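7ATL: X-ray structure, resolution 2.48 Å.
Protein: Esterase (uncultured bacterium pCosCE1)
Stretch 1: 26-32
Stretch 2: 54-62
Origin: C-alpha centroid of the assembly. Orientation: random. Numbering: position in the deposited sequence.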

# COMPACT_ATOMS: atom_id res chain seq x y z
N VAL A 26 3.33 9.36 -16.98
CA VAL A 26 2.95 10.78 -17.20
C VAL A 26 3.84 11.66 -16.32
O VAL A 26 4.37 12.69 -16.83
CB VAL A 26 1.45 10.96 -16.92
CG1 VAL A 26 1.03 12.42 -16.90
CG2 VAL A 26 0.63 10.14 -17.91
N GLY A 27 3.96 11.26 -15.05
CA GLY A 27 4.78 11.94 -14.02
C GLY A 27 5.12 11.00 -12.87
O GLY A 27 4.38 10.02 -12.62
N SER A 28 6.24 11.26 -12.19
CA SER A 28 6.69 10.46 -11.02
C SER A 28 7.48 11.36 -10.08
O SER A 28 8.01 12.39 -10.54
CB SER A 28 7.49 9.24 -11.41
OG SER A 28 8.81 9.59 -11.78
N VAL A 29 7.47 10.99 -8.81
CA VAL A 29 8.45 11.44 -7.79
C VAL A 29 9.17 10.20 -7.26
O VAL A 29 8.47 9.31 -6.78
CB VAL A 29 7.73 12.20 -6.67
CG1 VAL A 29 8.71 12.64 -5.59
CG2 VAL A 29 6.96 13.38 -7.23
N VAL A 30 10.49 10.14 -7.40
CA VAL A 30 11.35 9.00 -6.96
C VAL A 30 12.38 9.51 -5.95
O VAL A 30 13.14 10.43 -6.29
CB VAL A 30 12.05 8.34 -8.16
CG1 VAL A 30 13.07 7.32 -7.70
CG2 VAL A 30 11.06 7.71 -9.13
N LEU A 31 12.42 8.91 -4.76
CA LEU A 31 13.34 9.24 -3.64
C LEU A 31 14.19 7.99 -3.29
O LEU A 31 13.63 6.86 -3.22
CB LEU A 31 12.53 9.69 -2.43
CG LEU A 31 11.58 10.87 -2.63
CD1 LEU A 31 10.95 11.30 -1.31
CD2 LEU A 31 12.26 12.07 -3.27
N ILE A 32 15.49 8.17 -3.10
CA ILE A 32 16.40 7.07 -2.65
C ILE A 32 17.24 7.59 -1.47
O ILE A 32 17.84 8.68 -1.60
CB ILE A 32 17.29 6.56 -3.79
CG1 ILE A 32 16.45 6.10 -4.98
CG2 ILE A 32 18.22 5.46 -3.29
CD1 ILE A 32 17.14 6.27 -6.30
N PRO A 54 3.75 20.99 -14.06
CA PRO A 54 4.91 20.12 -13.84
C PRO A 54 4.73 19.37 -12.51
O PRO A 54 4.23 19.95 -11.52
CB PRO A 54 6.09 21.10 -13.81
CG PRO A 54 5.47 22.38 -13.29
CD PRO A 54 4.11 22.41 -13.96
N MET A 55 5.11 18.10 -12.51
CA MET A 55 5.26 17.30 -11.26
C MET A 55 6.36 17.95 -10.42
O MET A 55 7.40 18.28 -11.00
CB MET A 55 5.64 15.84 -11.57
CG MET A 55 5.60 14.93 -10.33
SD MET A 55 3.93 14.52 -9.72
CE MET A 55 3.53 13.24 -10.91
N VAL A 56 6.11 18.16 -9.14
CA VAL A 56 7.11 18.65 -8.16
C VAL A 56 7.23 17.61 -7.03
O VAL A 56 6.36 16.71 -6.91
CB VAL A 56 6.76 20.07 -7.65
CG1 VAL A 56 6.67 21.09 -8.77
CG2 VAL A 56 5.51 20.09 -6.79
N ARG A 57 8.28 17.73 -6.21
CA ARG A 57 8.64 16.77 -5.15
C ARG A 57 7.50 16.70 -4.12
O ARG A 57 7.22 15.59 -3.63
CB ARG A 57 9.96 17.21 -4.50
CG ARG A 57 10.54 16.19 -3.54
CD ARG A 57 11.74 16.74 -2.81
NE ARG A 57 12.16 15.86 -1.73
CZ ARG A 57 13.42 15.68 -1.34
NH1 ARG A 57 14.41 16.30 -1.95
NH2 ARG A 57 13.69 14.84 -0.35
N GLU A 58 6.86 17.84 -3.85
CA GLU A 58 5.78 18.01 -2.83
C GLU A 58 4.42 17.55 -3.39
O GLU A 58 3.45 17.53 -2.60
CB GLU A 58 5.63 19.46 -2.37
CG GLU A 58 6.92 20.11 -1.89
CD GLU A 58 7.85 20.61 -2.98
OE1 GLU A 58 7.34 21.11 -4.01
OE2 GLU A 58 9.09 20.50 -2.80
N THR A 59 4.31 17.18 -4.67
CA THR A 59 3.02 16.73 -5.25
C THR A 59 2.46 15.57 -4.43
O THR A 59 3.17 14.57 -4.19
CB THR A 59 3.13 16.31 -6.72
OG1 THR A 59 3.65 17.41 -7.46
CG2 THR A 59 1.79 15.90 -7.29
N GLN A 60 1.20 15.70 -4.01
CA GLN A 60 0.49 14.66 -3.23
C GLN A 60 -0.11 13.63 -4.20
O GLN A 60 -0.50 14.01 -5.35
CB GLN A 60 -0.59 15.30 -2.36
CG GLN A 60 -0.87 14.51 -1.09
CD GLN A 60 -2.15 14.91 -0.41
OE1 GLN A 60 -3.13 15.33 -1.05
NE2 GLN A 60 -2.17 14.74 0.91
N PHE A 61 -0.18 12.38 -3.76
CA PHE A 61 -0.76 11.29 -4.57
C PHE A 61 -1.89 10.60 -3.81
O PHE A 61 -1.93 10.61 -2.57
CB PHE A 61 0.29 10.25 -4.95
CG PHE A 61 1.37 10.75 -5.88
CD1 PHE A 61 2.42 11.50 -5.39
CD2 PHE A 61 1.36 10.40 -7.21
CE1 PHE A 61 3.43 11.92 -6.23
CE2 PHE A 61 2.36 10.85 -8.06
CZ PHE A 61 3.39 11.61 -7.57
N ARG A 62 -2.81 10.03 -4.58
CA ARG A 62 -3.68 8.94 -4.10
C ARG A 62 -2.77 7.74 -3.88
O ARG A 62 -2.04 7.39 -4.83
CB ARG A 62 -4.78 8.65 -5.13
CG ARG A 62 -5.72 9.82 -5.35
CD ARG A 62 -6.65 9.63 -6.53
NE ARG A 62 -7.45 10.83 -6.75
CZ ARG A 62 -7.04 11.91 -7.42
NH1 ARG A 62 -5.84 11.97 -7.97
NH2 ARG A 62 -7.87 12.92 -7.56

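No hydrogen bond joins these two stretches; they are held by the packing of side chains from a loop and from Phe61 in the strand that follows against the alternate residues Gly27, Val29 and Leu31 of an extended strand, and the contact buries about 315 Å² in all. Pro54, at the exposed start of stretch 2, stays out of reach. Met55 makes the first contact. Its CA-to-CB bond points toward the strand, and a t, p, p conformation folds the flexible thioether chain so that CE lies 3.4 Å from Gly27 C while CG lies 3.7 Å from Val29 CG2. Glycine suits position 27 because an ideal CB there would fall 2.6 Å from Met55 CE, a clash.

Val56 turns its side chain away and contributes its backbone instead: its carbonyl O lies 3.4 Å from Val29 CG2. The same oxygen opens a type I turn running to Thr59, accepting hydrogen bonds from Thr59 N (3.1 Å) and Thr59 OG1 (2.9 Å). Threonine thus fastens the turn with both backbone and side chain, and the carbonyl is satisfied although it borders an apolar methyl.

Within the turn, Arg57 leaves sideways with chi1 to chi3 all t. This extended chain carries its guanidinium along to Leu31, whose CD2 sits over one face, 4.1 Å from Arg57 NE. The flat group can therefore offer a face to a methyl while NE and NH2 hydrogen-bond elsewhere in the structure. Glu58, exposed and pointing away, suits the outer side of the turn.

After Gln60, which lies out of reach, Phe61 points back toward the strand. Its large, buried apolar ring reaches far enough to give Val29 an apolar surface: Val29 CG2 meets the ring edge, 3.9 Å from Phe61 CE1. Val29 is the centre of the contact: buried and compact, its branched side chain touches Met55, Val56, Arg57 and Phe61. Arg62 then leads out of reach.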